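Local atomic coordinates of beta-lactamase (Nostoc sp., PDB entry 6NHS), a protein that probably hydrolyses the amide bond of the beta-lactam ring, as a class D serine beta-lactamase with a penicillin-binding-protein-like transpeptidase fold. Residues I67-V72 with R121-E126; L74-I79 with E129-Q134; Q169-K174 with R181-V186. All coordinates share one frame; numbering follows the deposited sequence.

All three contacts lie in the helical part of the fold, and none has a hydrogen bond between its segments. Contacts 1 and 2 are neighbours, their centres about 5 Å apart, and both set helix 65-76 against its neighbours, contact 1 against the end of helix 113-123 and contact 2 against helix 125-135. The first is buried, with I123 against a valine and an asparagine oxygen; the second lies at the surface, where the F131 ring meets a threonine and a glutamate. Contact 3, a buried leucine pair with a lysine at its margin, joins helices 161-172 and 180-189. L71 of contact 1 packs on its L171 and V186, while E75 OE1 of contact 2 and T182 OG1 are probably hydrogen-bonded.

Contact 1: residues I67-V72 with R121-E126; sequences IFNSLV and RKIGHE
I123 pushes its CD1 methyl between N69 and V72, two residues one helical turn apart on helix 65-76. V72 meets it with the CG1 branch: CG1 lies 3.7 Å from I123 CD1 and 3.9 Å from I123 CG2, so a single methyl of the valine rests against both branches of the isoleucine. The two side chains lie roughly perpendicular. V72 CG1 stands anti to its own backbone N (chi1 177°), which carries this branch toward the isoleucine. N69 supplies the other half of the seat, its carboxamide oxygen OD1 lying 3.5 Å from I123 CD1. This is a van der Waals approach to a methyl and gives the oxygen no hydrogen bond; OD1 is buried without a polar partner in the model, whereas ND2 is hydrogen-bonded elsewhere.

S63 and K66, at the start of helix 65-76, fit the SxxK pattern of serine beta-lactamases and penicillin-binding proteins, where the serine is the nucleophile; the same role is probable here, and N69 lies near the pattern without touching it. I123 is the last residue of helix 113-123. After it G124, with positive phi (88°), leaves the helical path and serves as N-cap of helix 125-135, so the methyl is delivered from the junction between two consecutive helices. R127 closes this junction, donating from NE to I123 O and from NH2 to K122 O. Helix 125-135 continues the cover, with M128 on N69 and F131 on V72.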
loop_
_atom_site.group_PDB
_atom_site.type_symbol
_atom_site.label_atom_id
_atom_site.label_comp_id
_atom_site.label_asym_id
_atom_site.label_seq_id
_atom_site.Cartn_x
_atom_site.Cartn_y
_atom_site.Cartn_z
ATOM N N ILE A 67 4.644 -1.944 0.692
ATOM C CA ILE A 67 4.900 -1.429 2.037
ATOM C C ILE A 67 5.393 -2.549 2.945
ATOM O O ILE A 67 6.434 -2.430 3.601
ATOM C CB ILE A 67 3.641 -0.756 2.611
ATOM C CG1 ILE A 67 3.219 0.443 1.750
ATOM C CG2 ILE A 67 3.882 -0.334 4.061
ATOM C CD1 ILE A 67 1.824 0.987 2.113
ATOM N N PHE A 68 4.653 -3.660 2.982
ATOM C CA PHE A 68 5.063 -4.820 3.772
ATOM C C PHE A 68 6.373 -5.405 3.255
ATOM O O PHE A 68 7.285 -5.703 4.034
ATOM C CB PHE A 68 3.953 -5.870 3.746
ATOM C CG PHE A 68 4.276 -7.119 4.515
ATOM C CD1 PHE A 68 4.953 -8.166 3.913
ATOM C CD2 PHE A 68 3.890 -7.250 5.840
ATOM C CE1 PHE A 68 5.252 -9.323 4.622
ATOM C CE2 PHE A 68 4.179 -8.405 6.552
ATOM C CZ PHE A 68 4.866 -9.435 5.942
ATOM N N ASN A 69 6.479 -5.581 1.934
ATOM C CA ASN A 69 7.672 -6.186 1.344
ATOM C C ASN A 69 8.926 -5.373 1.663
ATOM O O ASN A 69 9.991 -5.941 1.935
ATOM C CB ASN A 69 7.478 -6.316 -0.170
ATOM C CG ASN A 69 8.249 -7.486 -0.782
ATOM O OD1 ASN A 69 9.075 -8.122 -0.127
ATOM N ND2 ASN A 69 7.971 -7.769 -2.057
ATOM N N SER A 70 8.814 -4.041 1.637
ATOM C CA SER A 70 9.959 -3.179 1.932
ATOM C C SER A 70 10.455 -3.387 3.357
ATOM O O SER A 70 11.666 -3.431 3.602
ATOM C CB SER A 70 9.584 -1.703 1.732
ATOM O OG SER A 70 9.121 -1.442 0.417
ATOM N N LEU A 71 9.524 -3.486 4.312
ATOM C CA LEU A 71 9.884 -3.709 5.709
ATOM C C LEU A 71 10.651 -5.011 5.882
ATOM O O LEU A 71 11.699 -5.045 6.541
ATOM C CB LEU A 71 8.620 -3.730 6.570
ATOM C CG LEU A 71 7.864 -2.408 6.627
ATOM C CD1 LEU A 71 6.412 -2.636 7.068
ATOM C CD2 LEU A 71 8.595 -1.468 7.587
ATOM N N VAL A 72 10.133 -6.102 5.313
ATOM C CA VAL A 72 10.764 -7.404 5.506
ATOM C C VAL A 72 12.108 -7.449 4.793
ATOM O O VAL A 72 13.085 -8.009 5.309
ATOM C CB VAL A 72 9.827 -8.527 5.025
ATOM C CG1 VAL A 72 10.499 -9.886 5.164
ATOM C CG2 VAL A 72 8.484 -8.488 5.806
ATOM N N ARG A 121 11.980 -13.109 -3.636
ATOM C CA ARG A 121 12.743 -14.336 -3.842
ATOM C C ARG A 121 13.875 -14.451 -2.835
ATOM O O ARG A 121 14.129 -15.536 -2.297
ATOM C CB ARG A 121 13.300 -14.395 -5.268
ATOM C CG ARG A 121 12.257 -14.519 -6.365
ATOM C CD ARG A 121 12.917 -14.588 -7.767
ATOM N NE ARG A 121 11.930 -14.260 -8.787
ATOM C CZ ARG A 121 11.961 -13.182 -9.560
ATOM N NH1 ARG A 121 12.973 -12.324 -9.489
ATOM N NH2 ARG A 121 10.978 -12.979 -10.431
ATOM N N LYS A 122 14.568 -13.343 -2.568
ATOM C CA LYS A 122 15.705 -13.381 -1.655
ATOM C C LYS A 122 15.251 -13.549 -0.208
ATOM O O LYS A 122 15.922 -14.223 0.582
ATOM C CB LYS A 122 16.542 -12.114 -1.821
ATOM C CG LYS A 122 17.237 -12.030 -3.186
ATOM C CD LYS A 122 17.999 -10.721 -3.344
ATOM C CE LYS A 122 19.247 -10.673 -2.478
ATOM N NZ LYS A 122 19.965 -9.365 -2.687
ATOM N N ILE A 123 14.123 -12.935 0.161
ATOM C CA ILE A 123 13.515 -13.235 1.459
ATOM C C ILE A 123 13.224 -14.727 1.559
ATOM O O ILE A 123 13.584 -15.390 2.537
ATOM C CB ILE A 123 12.242 -12.394 1.670
ATOM C CG1 ILE A 123 12.614 -10.913 1.849
ATOM C CG2 ILE A 123 11.455 -12.932 2.890
ATOM C CD1 ILE A 123 11.476 -9.916 1.624
ATOM N N GLY A 124 12.582 -15.278 0.539
ATOM C CA GLY A 124 12.289 -16.694 0.500
ATOM C C GLY A 124 10.972 -17.031 1.178
ATOM O O GLY A 124 10.464 -16.294 2.023
ATOM N N HIS A 125 10.435 -18.193 0.803
ATOM C CA HIS A 125 9.093 -18.580 1.239
ATOM C C HIS A 125 9.007 -18.714 2.758
ATOM O O HIS A 125 8.049 -18.236 3.373
ATOM C CB HIS A 125 8.686 -19.888 0.553
ATOM C CG HIS A 125 7.311 -20.366 0.909
ATOM N ND1 HIS A 125 7.079 -21.301 1.895
ATOM C CD2 HIS A 125 6.097 -20.052 0.396
ATOM C CE1 HIS A 125 5.780 -21.534 1.982
ATOM N NE2 HIS A 125 5.163 -20.793 1.081
ATOM N N GLU A 126 10.001 -19.350 3.382
ATOM C CA GLU A 126 9.922 -19.601 4.819
ATOM C C GLU A 126 9.969 -18.302 5.616
ATOM O O GLU A 126 9.176 -18.105 6.541
ATOM C CB GLU A 126 11.046 -20.536 5.266
ATOM C CG GLU A 126 11.031 -20.788 6.770
ATOM C CD GLU A 126 12.211 -21.608 7.249
ATOM O OE1 GLU A 126 12.921 -22.189 6.404
ATOM O OE2 GLU A 126 12.426 -21.669 8.480
#

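Contact 2: residues L74-I79 with E129-Q134; sequences LETGVI and EKFIKQ
A small, side-chain-only contact near the protein surface joins the C-terminal end of helix 65-76 to the middle of helix 125-135. F131 reaches across from the second helix, and its ring is met by T76 and E75. T76 makes the closer approach, with CG2 3.7 Å from F131 CE2 and 4.2 Å from F131 CZ; the methyl comes obliquely to the ring, and the two side chains run antiparallel alongside one another. E75 adds the aliphatic part of its chain, CG standing 4.2 Å from F131 CZ, again at an oblique angle.

The threonine divides its two branches by chemistry. Its chi1 of 58° sets OG1 between the backbone N and the carbonyl carbon, where it hydrogen-bonds back within its own helix to V72 O, and leaves CG2 for the phenylalanine. G77 follows with positive phi (83°), the first residue to leave helical geometry. E75 likewise turns its carboxylate from the ring: OE1 is hydrogen-bonded to T182 OG1 and to the backbone N of S179, linking this helix end to the start of helix 180-189. Carbon meeting carbon gives dispersion and burial but no directional bond, so the orientation of T76 and E75 against the ring is probably set by the hydrogen bonds of their polar ends.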
loop_
_atom_site.group_PDB
_atom_site.type_symbol
_atom_site.label_atom_id
_atom_site.label_comp_id
_atom_site.label_asym_id
_atom_site.label_seq_id
_atom_site.Cartn_x
_atom_site.Cartn_y
_atom_site.Cartn_z
ATOM N N LEU A 74 14.235 -4.976 4.127
ATOM C CA LEU A 74 15.232 -4.244 4.903
ATOM C C LEU A 74 15.556 -4.961 6.205
ATOM O O LEU A 74 16.726 -5.043 6.598
ATOM C CB LEU A 74 14.737 -2.822 5.185
ATOM C CG LEU A 74 14.752 -1.894 3.963
ATOM C CD1 LEU A 74 13.843 -0.673 4.208
ATOM C CD2 LEU A 74 16.178 -1.459 3.615
ATOM N N GLU A 75 14.536 -5.484 6.890
ATOM C CA GLU A 75 14.774 -6.128 8.178
ATOM C C GLU A 75 15.647 -7.369 8.029
ATOM O O GLU A 75 16.547 -7.601 8.846
ATOM C CB GLU A 75 13.449 -6.489 8.848
ATOM C CG GLU A 75 13.604 -6.919 10.297
ATOM C CD GLU A 75 14.083 -5.791 11.193
ATOM O OE1 GLU A 75 13.856 -4.609 10.853
ATOM O OE2 GLU A 75 14.686 -6.082 12.243
ATOM N N THR A 76 15.382 -8.190 7.006
ATOM C CA THR A 76 16.186 -9.383 6.763
ATOM C C THR A 76 17.533 -9.055 6.148
ATOM O O THR A 76 18.422 -9.911 6.141
ATOM C CB THR A 76 15.457 -10.354 5.831
ATOM O OG1 THR A 76 15.152 -9.688 4.596
ATOM C CG2 THR A 76 14.167 -10.873 6.478
ATOM N N GLY A 77 17.687 -7.856 5.598
ATOM C CA GLY A 77 18.945 -7.468 5.003
ATOM C C GLY A 77 19.152 -7.932 3.582
ATOM O O GLY A 77 20.287 -7.881 3.093
ATOM N N VAL A 78 18.097 -8.371 2.885
ATOM C CA VAL A 78 18.288 -8.734 1.485
ATOM C C VAL A 78 18.473 -7.490 0.628
ATOM O O VAL A 78 18.950 -7.586 -0.510
ATOM C CB VAL A 78 17.132 -9.612 0.961
ATOM C CG1 VAL A 78 16.901 -10.836 1.897
ATOM C CG2 VAL A 78 15.872 -8.805 0.771
ATOM N N ILE A 79 18.094 -6.322 1.145
ATOM C CA ILE A 79 18.471 -5.029 0.583
ATOM C C ILE A 79 19.025 -4.199 1.738
ATOM O O ILE A 79 18.443 -4.176 2.828
ATOM C CB ILE A 79 17.281 -4.337 -0.124
ATOM C CG1 ILE A 79 17.737 -3.116 -0.942
ATOM C CG2 ILE A 79 16.165 -3.944 0.862
ATOM C CD1 ILE A 79 18.178 -3.456 -2.361
ATOM N N GLU A 129 6.663 -16.252 4.979
ATOM C CA GLU A 129 5.515 -16.764 5.721
ATOM C C GLU A 129 5.599 -16.393 7.200
ATOM O O GLU A 129 4.589 -16.047 7.818
ATOM C CB GLU A 129 5.407 -18.282 5.549
ATOM C CG GLU A 129 3.985 -18.799 5.754
ATOM C CD GLU A 129 3.908 -20.302 5.878
ATOM O OE1 GLU A 129 4.700 -21.009 5.222
ATOM O OE2 GLU A 129 3.052 -20.779 6.648
ATOM N N LYS A 130 6.799 -16.468 7.787
ATOM C CA LYS A 130 6.956 -16.117 9.196
ATOM C C LYS A 130 6.567 -14.667 9.448
ATOM O O LYS A 130 5.820 -14.367 10.388
ATOM C CB LYS A 130 8.394 -16.370 9.656
ATOM C CG LYS A 130 8.751 -17.837 9.829
ATOM C CD LYS A 130 10.064 -18.005 10.582
ATOM C CE LYS A 130 10.659 -19.387 10.355
ATOM N NZ LYS A 130 9.641 -20.462 10.512
ATOM N N PHE A 131 7.060 -13.747 8.612
ATOM C CA PHE A 131 6.736 -12.334 8.811
ATOM C C PHE A 131 5.259 -12.057 8.556
ATOM O O PHE A 131 4.639 -11.272 9.283
ATOM C CB PHE A 131 7.609 -11.457 7.911
ATOM C CG PHE A 131 8.945 -11.122 8.511
ATOM C CD1 PHE A 131 9.077 -10.048 9.384
ATOM C CD2 PHE A 131 10.067 -11.882 8.212
ATOM C CE1 PHE A 131 10.311 -9.734 9.946
ATOM C CE2 PHE A 131 11.302 -11.575 8.764
ATOM C CZ PHE A 131 11.426 -10.502 9.636
ATOM N N ILE A 132 4.683 -12.690 7.529
ATOM C CA ILE A 132 3.257 -12.524 7.243
ATOM C C ILE A 132 2.423 -12.892 8.465
ATOM O O ILE A 132 1.501 -12.168 8.858
ATOM C CB ILE A 132 2.860 -13.369 6.016
ATOM C CG1 ILE A 132 3.393 -12.744 4.721
ATOM C CG2 ILE A 132 1.352 -13.530 5.946
ATOM C CD1 ILE A 132 2.573 -11.563 4.208
ATOM N N LYS A 133 2.735 -14.026 9.086
ATOM C CA LYS A 133 1.939 -14.487 10.218
ATOM C C LYS A 133 2.253 -13.703 11.488
ATOM O O LYS A 133 1.351 -13.428 12.285
ATOM C CB LYS A 133 2.159 -15.985 10.424
ATOM C CG LYS A 133 1.617 -16.826 9.275
ATOM C CD LYS A 133 1.716 -18.313 9.559
ATOM C CE LYS A 133 0.998 -19.118 8.485
ATOM N NZ LYS A 133 1.031 -20.593 8.745
ATOM N N GLN A 134 3.518 -13.323 11.691
ATOM C CA GLN A 134 3.865 -12.530 12.868
ATOM C C GLN A 134 3.192 -11.163 12.825
ATOM O O GLN A 134 2.665 -10.686 13.839
ATOM C CB GLN A 134 5.383 -12.389 12.962
ATOM C CG GLN A 134 5.904 -11.973 14.320
ATOM C CD GLN A 134 7.413 -12.130 14.427
ATOM O OE1 GLN A 134 7.990 -11.968 15.504
ATOM N NE2 GLN A 134 8.061 -12.447 13.307
#

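Contact 3: residues Q169-K174 with R181-V186; sequences QRLHRK and RTLDLV. With FMT (formic acid), chain I.
L171 brings helix 161-172 against L183 of helix 180-189, two consecutive helices joined by a short connection that starts from a Schellman motif. With chi1 at -176°, L171 holds CG on the far side of CB from its amide nitrogen, turning the branched end toward the partner helix; L171 CD1 comes 3.5 Å from L183 CD2, tighter than usual for two methyl groups. L71 of helix 65-76 packs on L171 too. H172 points away, its ring edge-to-face with Y220, and R173, the first residue to leave helical geometry, forms a salt bridge with E175. K174 then takes positive phi (67°) as the C' residue of the motif, whose two bonds run from K174 N to L171 O and from E175 N to R170 O. K174 CG lies 3.8 Å from L183 CD1, the other methyl of that leucine. Beyond CG the lysine is extended, and its amine is hydrogen-bonded to Q180. On a separate face of helix 180-189 a bound formic acid, probably from the crystallisation liquor, sits by R181, T182 and S179 OG: R181 NH1 donates to FMT O1 over 2.7 Å, with the oxygen at the guanidinium edge and an N-H...O angle of 151°.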
loop_
_atom_site.group_PDB
_atom_site.type_symbol
_atom_site.label_atom_id
_atom_site.label_comp_id
_atom_site.label_asym_id
_atom_site.label_seq_id
_atom_site.Cartn_x
_atom_site.Cartn_y
_atom_site.Cartn_z
ATOM N N GLN A 169 -1.441 1.156 11.152
ATOM C CA GLN A 169 -1.495 1.705 12.500
ATOM C C GLN A 169 -0.535 0.978 13.439
ATOM O O GLN A 169 0.183 1.618 14.216
ATOM C CB GLN A 169 -2.935 1.644 13.011
ATOM C CG GLN A 169 -3.144 2.246 14.376
ATOM C CD GLN A 169 -3.080 1.218 15.476
ATOM O OE1 GLN A 169 -2.666 1.519 16.593
ATOM N NE2 GLN A 169 -3.501 -0.009 15.171
ATOM N N ARG A 170 -0.500 -0.358 13.377
ATOM C CA ARG A 170 0.466 -1.117 14.171
ATOM C C ARG A 170 1.896 -0.778 13.776
ATOM O O ARG A 170 2.782 -0.677 14.635
ATOM C CB ARG A 170 0.227 -2.616 14.008
ATOM C CG ARG A 170 -1.083 -3.110 14.626
ATOM C CD ARG A 170 -1.106 -4.620 14.609
ATOM N NE ARG A 170 -0.266 -5.189 15.662
ATOM C CZ ARG A 170 0.297 -6.392 15.597
ATOM N NH1 ARG A 170 0.128 -7.147 14.518
ATOM N NH2 ARG A 170 1.033 -6.837 16.610
ATOM N N LEU A 171 2.147 -0.651 12.474
ATOM C CA LEU A 171 3.445 -0.195 11.999
ATOM C C LEU A 171 3.832 1.122 12.661
ATOM O O LEU A 171 4.924 1.253 13.227
ATOM C CB LEU A 171 3.400 -0.046 10.481
ATOM C CG LEU A 171 4.699 0.338 9.775
ATOM C CD1 LEU A 171 5.717 -0.764 9.977
ATOM C CD2 LEU A 171 4.451 0.590 8.297
ATOM N N HIS A 172 2.921 2.095 12.631
ATOM C CA HIS A 172 3.242 3.447 13.072
ATOM C C HIS A 172 3.503 3.520 14.571
ATOM O O HIS A 172 4.282 4.368 15.021
ATOM C CB HIS A 172 2.113 4.398 12.674
ATOM C CG HIS A 172 2.438 5.843 12.882
ATOM N ND1 HIS A 172 2.192 6.496 14.069
ATOM C CD2 HIS A 172 2.988 6.760 12.053
ATOM C CE1 HIS A 172 2.575 7.756 13.964
ATOM N NE2 HIS A 172 3.060 7.942 12.750
ATOM N N ARG A 173 2.875 2.659 15.368
ATOM C CA ARG A 173 3.115 2.692 16.804
ATOM C C ARG A 173 4.160 1.666 17.239
ATOM O O ARG A 173 4.274 1.368 18.433
ATOM C CB ARG A 173 1.802 2.521 17.576
ATOM C CG ARG A 173 1.269 1.127 17.659
ATOM C CD ARG A 173 -0.115 1.113 18.303
ATOM N NE ARG A 173 -0.210 1.964 19.488
ATOM C CZ ARG A 173 0.028 1.558 20.733
ATOM N NH1 ARG A 173 0.388 0.302 20.972
ATOM N NH2 ARG A 173 -0.090 2.411 21.742
ATOM N N LYS A 174 4.932 1.128 16.288
ATOM C CA LYS A 174 6.140 0.353 16.580
ATOM C C LYS A 174 5.818 -0.966 17.287
ATOM O O LYS A 174 6.545 -1.400 18.182
ATOM C CB LYS A 174 7.135 1.190 17.393
ATOM C CG LYS A 174 7.394 2.567 16.775
ATOM C CD LYS A 174 8.370 3.403 17.584
ATOM C CE LYS A 174 8.538 4.785 16.951
ATOM N NZ LYS A 174 9.666 5.555 17.542
ATOM N N ARG A 181 15.384 1.512 12.586
ATOM C CA ARG A 181 16.016 1.841 11.312
ATOM C C ARG A 181 15.133 1.426 10.141
ATOM O O ARG A 181 14.926 2.197 9.199
ATOM C CB ARG A 181 17.385 1.168 11.222
ATOM C CG ARG A 181 18.079 1.312 9.874
ATOM C CD ARG A 181 19.350 0.475 9.844
ATOM N NE ARG A 181 20.106 0.664 8.608
ATOM C CZ ARG A 181 19.926 -0.050 7.501
ATOM N NH1 ARG A 181 19.011 -1.010 7.465
ATOM N NH2 ARG A 181 20.661 0.199 6.427
ATOM N N THR A 182 14.610 0.200 10.183
ATOM C CA THR A 182 13.715 -0.269 9.129
ATOM C C THR A 182 12.491 0.630 9.011
ATOM O O THR A 182 12.096 1.018 7.904
ATOM C CB THR A 182 13.288 -1.713 9.402
ATOM O OG1 THR A 182 14.435 -2.569 9.375
ATOM C CG2 THR A 182 12.288 -2.183 8.350
ATOM N N LEU A 183 11.880 0.976 10.149
ATOM C CA LEU A 183 10.708 1.850 10.132
ATOM C C LEU A 183 11.042 3.208 9.532
ATOM O O LEU A 183 10.287 3.737 8.709
ATOM C CB LEU A 183 10.160 2.034 11.549
ATOM C CG LEU A 183 9.764 0.792 12.340
ATOM C CD1 LEU A 183 9.237 1.186 13.718
ATOM C CD2 LEU A 183 8.737 -0.019 11.569
ATOM N N ASP A 184 12.159 3.802 9.965
ATOM C CA ASP A 184 12.549 5.116 9.464
ATOM C C ASP A 184 12.709 5.105 7.949
ATOM O O ASP A 184 12.271 6.036 7.263
ATOM C CB ASP A 184 13.861 5.566 10.116
ATOM C CG ASP A 184 13.697 5.956 11.576
ATOM O OD1 ASP A 184 12.551 6.109 12.044
ATOM O OD2 ASP A 184 14.732 6.104 12.252
ATOM N N LEU A 185 13.346 4.066 7.408
ATOM C CA LEU A 185 13.583 4.027 5.967
ATOM C C LEU A 185 12.275 3.874 5.202
ATOM O O LEU A 185 12.033 4.587 4.222
ATOM C CB LEU A 185 14.553 2.893 5.622
ATOM C CG LEU A 185 15.981 3.062 6.138
ATOM C CD1 LEU A 185 16.800 1.796 5.884
ATOM C CD2 LEU A 185 16.642 4.274 5.497
ATOM N N VAL A 186 11.406 2.964 5.646
ATOM C CA VAL A 186 10.171 2.721 4.906
ATOM C C VAL A 186 9.230 3.916 5.012
ATOM O O VAL A 186 8.588 4.307 4.029
ATOM C CB VAL A 186 9.508 1.421 5.387
ATOM C CG1 VAL A 186 8.138 1.253 4.743
ATOM C CG2 VAL A 186 10.417 0.222 5.054
HETATM C C FMT I . 17.644 -3.201 9.686
HETATM O O1 FMT I . 17.242 -2.174 9.133
HETATM O O2 FMT I . 17.683 -3.372 10.908
#